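PDB 3BB8: CDP-4-keto-6-deoxy-D-glucose-3-dehydrase from Yersinia pseudotuberculosis, which is a pyridoxal-phosphate-dependent enzyme of the DegT/DnrJ/EryC1 family that probably removes the C3 hydroxyl of CDP-4-keto-6-deoxy-D-glucose in deoxysugar biosynthesis for lipopolysaccharide. Local coordinates for residues A[86-98]-A[119-131]. The protein carries 1 engineered substitution. Numbering follows the deposited sequence.
With PLP (pyridoxal-5'-phosphate), chain C.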
loop_
_atom_site.group_PDB
_atom_site.type_symbol
_atom_site.label_atom_id
_atom_site.label_comp_id
_atom_site.label_asym_id
_atom_site.label_seq_id
_atom_site.Cartn_x
_atom_site.Cartn_y
_atom_site.Cartn_z
ATOM N N GLY A 86 -2.933 6.080 -5.444
ATOM C CA GLY A 86 -4.273 6.450 -5.839
ATOM C C GLY A 86 -5.138 5.196 -5.859
ATOM O O GLY A 86 -6.322 5.240 -5.482
ATOM N N SER A 87 -4.560 4.076 -6.296
ATOM C CA SER A 87 -5.307 2.817 -6.348
ATOM C C SER A 87 -5.709 2.410 -4.921
ATOM O O SER A 87 -6.819 1.954 -4.680
ATOM C CB SER A 87 -4.458 1.706 -6.979
ATOM O OG SER A 87 -4.038 2.040 -8.292
ATOM N N SER A 88 -4.798 2.576 -3.967
ATOM C CA SER A 88 -5.125 2.216 -2.588
ATOM C C SER A 88 -6.215 3.149 -2.063
ATOM O O SER A 88 -7.077 2.727 -1.293
ATOM C CB SER A 88 -3.886 2.306 -1.696
ATOM O OG SER A 88 -2.968 1.293 -2.034
ATOM N N ALA A 89 -6.174 4.413 -2.478
ATOM C CA ALA A 89 -7.186 5.364 -2.040
ATOM C C ALA A 89 -8.547 4.872 -2.523
ATOM O O ALA A 89 -9.499 4.798 -1.736
ATOM C CB ALA A 89 -6.891 6.761 -2.593
ATOM N N ASN A 90 -8.638 4.525 -3.808
ATOM C CA ASN A 90 -9.896 4.017 -4.364
ATOM C C ASN A 90 -10.340 2.778 -3.585
ATOM O O ASN A 90 -11.525 2.630 -3.270
ATOM C CB ASN A 90 -9.748 3.660 -5.848
ATOM C CG ASN A 90 -9.766 4.887 -6.760
ATOM O OD1 ASN A 90 -9.388 4.817 -7.928
ATOM N ND2 ASN A 90 -10.212 6.007 -6.230
ATOM N N LEU A 91 -9.399 1.891 -3.275
ATOM C CA LEU A 91 -9.714 0.667 -2.526
ATOM C C LEU A 91 -10.336 0.970 -1.163
ATOM O O LEU A 91 -11.350 0.376 -0.796
ATOM C CB LEU A 91 -8.455 -0.178 -2.317
ATOM C CG LEU A 91 -8.667 -1.473 -1.519
ATOM C CD1 LEU A 91 -9.689 -2.354 -2.222
ATOM C CD2 LEU A 91 -7.344 -2.207 -1.369
ATOM N N LEU A 92 -9.731 1.905 -0.427
ATOM C CA LEU A 92 -10.213 2.299 0.902
ATOM C C LEU A 92 -11.580 3.010 0.856
ATOM O O LEU A 92 -12.434 2.789 1.715
ATOM C CB LEU A 92 -9.172 3.205 1.585
ATOM C CG LEU A 92 -7.878 2.522 2.062
ATOM C CD1 LEU A 92 -6.878 3.563 2.540
ATOM C CD2 LEU A 92 -8.210 1.554 3.201
ATOM N N ALA A 93 -11.778 3.857 -0.151
ATOM C CA ALA A 93 -13.028 4.597 -0.321
ATOM C C ALA A 93 -14.224 3.660 -0.488
ATOM O O ALA A 93 -15.230 3.799 0.206
ATOM C CB ALA A 93 -12.919 5.529 -1.529
ATOM N N LEU A 94 -14.105 2.694 -1.395
ATOM C CA LEU A 94 -15.182 1.738 -1.656
ATOM C C LEU A 94 -15.355 0.730 -0.521
ATOM O O LEU A 94 -16.478 0.384 -0.161
ATOM C CB LEU A 94 -14.907 0.993 -2.968
ATOM C CG LEU A 94 -15.965 0.149 -3.688
ATOM C CD1 LEU A 94 -16.263 -1.142 -2.921
ATOM C CD2 LEU A 94 -17.216 0.983 -3.881
ATOM N N THR A 95 -14.247 0.266 0.043
ATOM C CA THR A 95 -14.285 -0.716 1.119
ATOM C C THR A 95 -14.955 -0.169 2.366
ATOM O O THR A 95 -15.757 -0.850 2.993
ATOM C CB THR A 95 -12.867 -1.190 1.490
ATOM O OG1 THR A 95 -12.260 -1.786 0.340
ATOM C CG2 THR A 95 -12.923 -2.213 2.644
ATOM N N ALA A 96 -14.621 1.067 2.711
ATOM C CA ALA A 96 -15.177 1.735 3.870
ATOM C C ALA A 96 -16.704 1.753 3.853
ATOM O O ALA A 96 -17.351 1.649 4.900
ATOM C CB ALA A 96 -14.657 3.134 3.923
ATOM N N LEU A 97 -17.285 1.885 2.668
ATOM C CA LEU A 97 -18.734 1.918 2.553
ATOM C C LEU A 97 -19.338 0.545 2.793
ATOM O O LEU A 97 -20.555 0.382 2.689
ATOM C CB LEU A 97 -19.149 2.423 1.172
ATOM C CG LEU A 97 -18.744 3.850 0.802
ATOM C CD1 LEU A 97 -19.250 4.195 -0.597
ATOM C CD2 LEU A 97 -19.316 4.810 1.819
ATOM N N THR A 98 -18.499 -0.446 3.097
ATOM C CA THR A 98 -18.999 -1.800 3.355
ATOM C C THR A 98 -19.101 -2.031 4.862
ATOM O O THR A 98 -19.566 -3.081 5.315
ATOM C CB THR A 98 -18.067 -2.901 2.794
ATOM O OG1 THR A 98 -16.868 -2.942 3.578
ATOM C CG2 THR A 98 -17.712 -2.629 1.330
ATOM N N GLY A 119 -11.905 3.744 -18.630
ATOM C CA GLY A 119 -11.172 4.364 -17.546
ATOM C C GLY A 119 -9.933 3.622 -17.086
ATOM O O GLY A 119 -9.286 2.899 -17.850
ATOM N N PHE A 120 -9.593 3.815 -15.820
ATOM C CA PHE A 120 -8.424 3.173 -15.250
ATOM C C PHE A 120 -8.877 1.971 -14.423
ATOM O O PHE A 120 -9.879 2.049 -13.710
ATOM C CB PHE A 120 -7.656 4.161 -14.371
ATOM C CG PHE A 120 -6.293 3.678 -13.998
ATOM C CD1 PHE A 120 -5.277 3.652 -14.947
ATOM C CD2 PHE A 120 -6.043 3.160 -12.730
ATOM C CE1 PHE A 120 -4.031 3.110 -14.645
ATOM C CE2 PHE A 120 -4.802 2.616 -12.421
ATOM C CZ PHE A 120 -3.796 2.589 -13.381
ATOM N N PRO A 121 -8.156 0.841 -14.524
ATOM C CA PRO A 121 -8.490 -0.383 -13.789
ATOM C C PRO A 121 -8.830 -0.276 -12.299
ATOM O O PRO A 121 -9.879 -0.749 -11.878
ATOM C CB PRO A 121 -7.285 -1.301 -14.062
ATOM C CG PRO A 121 -6.218 -0.380 -14.563
ATOM C CD PRO A 121 -6.973 0.616 -15.368
ATOM N N THR A 122 -7.975 0.369 -11.514
ATOM C CA THR A 122 -8.224 0.472 -10.078
ATOM C C THR A 122 -9.392 1.381 -9.654
ATOM O O THR A 122 -9.701 1.509 -8.464
ATOM C CB THR A 122 -6.936 0.850 -9.332
ATOM O OG1 THR A 122 -6.454 2.120 -9.780
ATOM C CG2 THR A 122 -5.870 -0.209 -9.594
ATOM N N THR A 123 -10.050 2.003 -10.625
ATOM C CA THR A 123 -11.225 2.831 -10.323
ATOM C C THR A 123 -12.370 1.847 -10.104
ATOM O O THR A 123 -13.255 2.062 -9.276
ATOM C CB THR A 123 -11.606 3.739 -11.516
ATOM O OG1 THR A 123 -10.614 4.752 -11.670
ATOM C CG2 THR A 123 -12.982 4.393 -11.308
ATOM N N VAL A 124 -12.309 0.742 -10.843
ATOM C CA VAL A 124 -13.341 -0.291 -10.814
ATOM C C VAL A 124 -13.011 -1.539 -9.992
ATOM O O VAL A 124 -13.914 -2.147 -9.405
ATOM C CB VAL A 124 -13.690 -0.723 -12.272
ATOM C CG1 VAL A 124 -14.714 -1.850 -12.282
ATOM C CG2 VAL A 124 -14.237 0.482 -13.048
ATOM N N ASN A 125 -11.736 -1.921 -9.937
ATOM C CA ASN A 125 -11.358 -3.125 -9.208
ATOM C C ASN A 125 -11.861 -3.232 -7.765
ATOM O O ASN A 125 -12.327 -4.293 -7.353
ATOM C CB ASN A 125 -9.833 -3.314 -9.258
ATOM C CG ASN A 125 -9.323 -3.549 -10.678
ATOM O OD1 ASN A 125 -10.118 -3.681 -11.628
ATOM N ND2 ASN A 125 -8.004 -3.621 -10.830
ATOM N N PRO A 126 -11.782 -2.140 -6.980
ATOM C CA PRO A 126 -12.255 -2.223 -5.592
ATOM C C PRO A 126 -13.670 -2.798 -5.507
ATOM O O PRO A 126 -13.970 -3.585 -4.618
ATOM C CB PRO A 126 -12.172 -0.771 -5.110
ATOM C CG PRO A 126 -10.989 -0.230 -5.891
ATOM C CD PRO A 126 -11.267 -0.795 -7.283
ATOM N N THR A 127 -14.531 -2.402 -6.441
ATOM C CA THR A 127 -15.906 -2.895 -6.482
ATOM C C THR A 127 -15.907 -4.409 -6.592
ATOM O O THR A 127 -16.588 -5.094 -5.836
ATOM C CB THR A 127 -16.672 -2.315 -7.693
ATOM O OG1 THR A 127 -16.990 -0.941 -7.444
ATOM C CG2 THR A 127 -17.950 -3.094 -7.949
ATOM N N ILE A 128 -15.136 -4.921 -7.541
ATOM C CA ILE A 128 -15.026 -6.359 -7.768
ATOM C C ILE A 128 -14.333 -7.076 -6.599
ATOM O O ILE A 128 -14.706 -8.194 -6.220
ATOM C CB ILE A 128 -14.207 -6.646 -9.054
ATOM C CG1 ILE A 128 -14.875 -5.975 -10.258
ATOM C CG2 ILE A 128 -14.069 -8.139 -9.264
ATOM C CD1 ILE A 128 -14.048 -5.988 -11.515
ATOM N N GLN A 129 -13.309 -6.432 -6.044
ATOM C CA GLN A 129 -12.546 -7.019 -4.951
ATOM C C GLN A 129 -13.338 -7.092 -3.647
ATOM O O GLN A 129 -12.930 -7.759 -2.705
ATOM C CB GLN A 129 -11.237 -6.250 -4.781
ATOM C CG GLN A 129 -10.362 -6.326 -6.036
ATOM C CD GLN A 129 -9.212 -5.333 -6.033
ATOM O OE1 GLN A 129 -9.396 -4.149 -5.726
ATOM N NE2 GLN A 129 -8.014 -5.810 -6.385
ATOM N N ASN A 130 -14.481 -6.416 -3.603
ATOM C CA ASN A 130 -15.332 -6.468 -2.424
ATOM C C ASN A 130 -16.550 -7.331 -2.712
ATOM O O ASN A 130 -17.494 -7.376 -1.935
ATOM C CB ASN A 130 -15.767 -5.069 -1.997
ATOM C CG ASN A 130 -14.747 -4.399 -1.106
ATOM O OD1 ASN A 130 -13.915 -3.611 -1.567
ATOM N ND2 ASN A 130 -14.783 -4.736 0.184
ATOM N N GLY A 131 -16.519 -8.027 -3.839
ATOM C CA GLY A 131 -17.636 -8.885 -4.191
ATOM C C GLY A 131 -18.841 -8.161 -4.774
ATOM O O GLY A 131 -19.922 -8.732 -4.850
HETATM N N1 PLP C . -7.503 6.239 -11.206
HETATM C C2 PLP C . -7.043 7.013 -12.259
HETATM C C2A PLP C . -8.079 7.607 -13.204
HETATM C C3 PLP C . -5.642 7.229 -12.422
HETATM O O3 PLP C . -5.150 7.973 -13.436
HETATM C C4 PLP C . -4.698 6.640 -11.477
HETATM C C4A PLP C . -3.172 6.935 -11.684
HETATM C C5 PLP C . -5.237 5.840 -10.416
HETATM C C6 PLP C . -6.671 5.665 -10.316
HETATM C C5A PLP C . -4.468 5.138 -9.338
HETATM O O4P PLP C . -3.357 5.799 -8.925
HETATM P P PLP C . -1.932 5.123 -8.618
HETATM O O1P PLP C . -1.189 6.115 -7.747
HETATM O O2P PLP C . -1.217 4.956 -10.083
HETATM O O3P PLP C . -2.129 3.760 -7.945
#
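P126 and L94 meet at the centre of a helix pair that flanks the cofactor site of this aspartate aminotransferase fold. Helices 86-96 and 121-129 run in roughly the same direction, their axes 8.4 Å apart and inclined at -36°. The pyrrolidine ring of P126 lies against the backbone of helix 86-96, with CG 3.7 Å from L91 CA and CB 3.9 Å from L94 CB. L94 holds CG anti to its own backbone N (chi1 -166°), which carries CG over to T127: CD1 comes within 3.8 Å of P126 O, while CG and CD2 border the hydroxyl of T127. Beyond it, the side chain of N130, the residue with the most surface buried here, runs past that of L94 in the opposite direction and crosses that of T95 at about a right angle; it also touches the methyl of T98. Within helix 86-96, T95 OG1 donates to L91 O at 2.6 Å, on the opposite face of that carbonyl plane from T95 N, so L91 O takes two hydrogen bonds from T95. I189 of strand 187-191 also packs against L94, joining the pair to the central sheet.

The cofactor lies at the N-terminal end of the pair. F120 turns one ring face to the pyridine of PLP, which is offset toward the rim, and P121 CD lies over the rim of the opposite face; W247 of the second subunit meets the same ring with its plane nearly perpendicular. T123 OG1 is hydrogen-bonded to D191, which also bonds PLP. The N-H groups of G86 and S87 bind the phosphate at the start of helix 86-96, where the helix dipole would probably help hold the anion. S87 OG ties the phosphate to helix 121-129: it donates to PLP O3P at 2.6 Å and accepts from T122 OG1 at 2.8 Å.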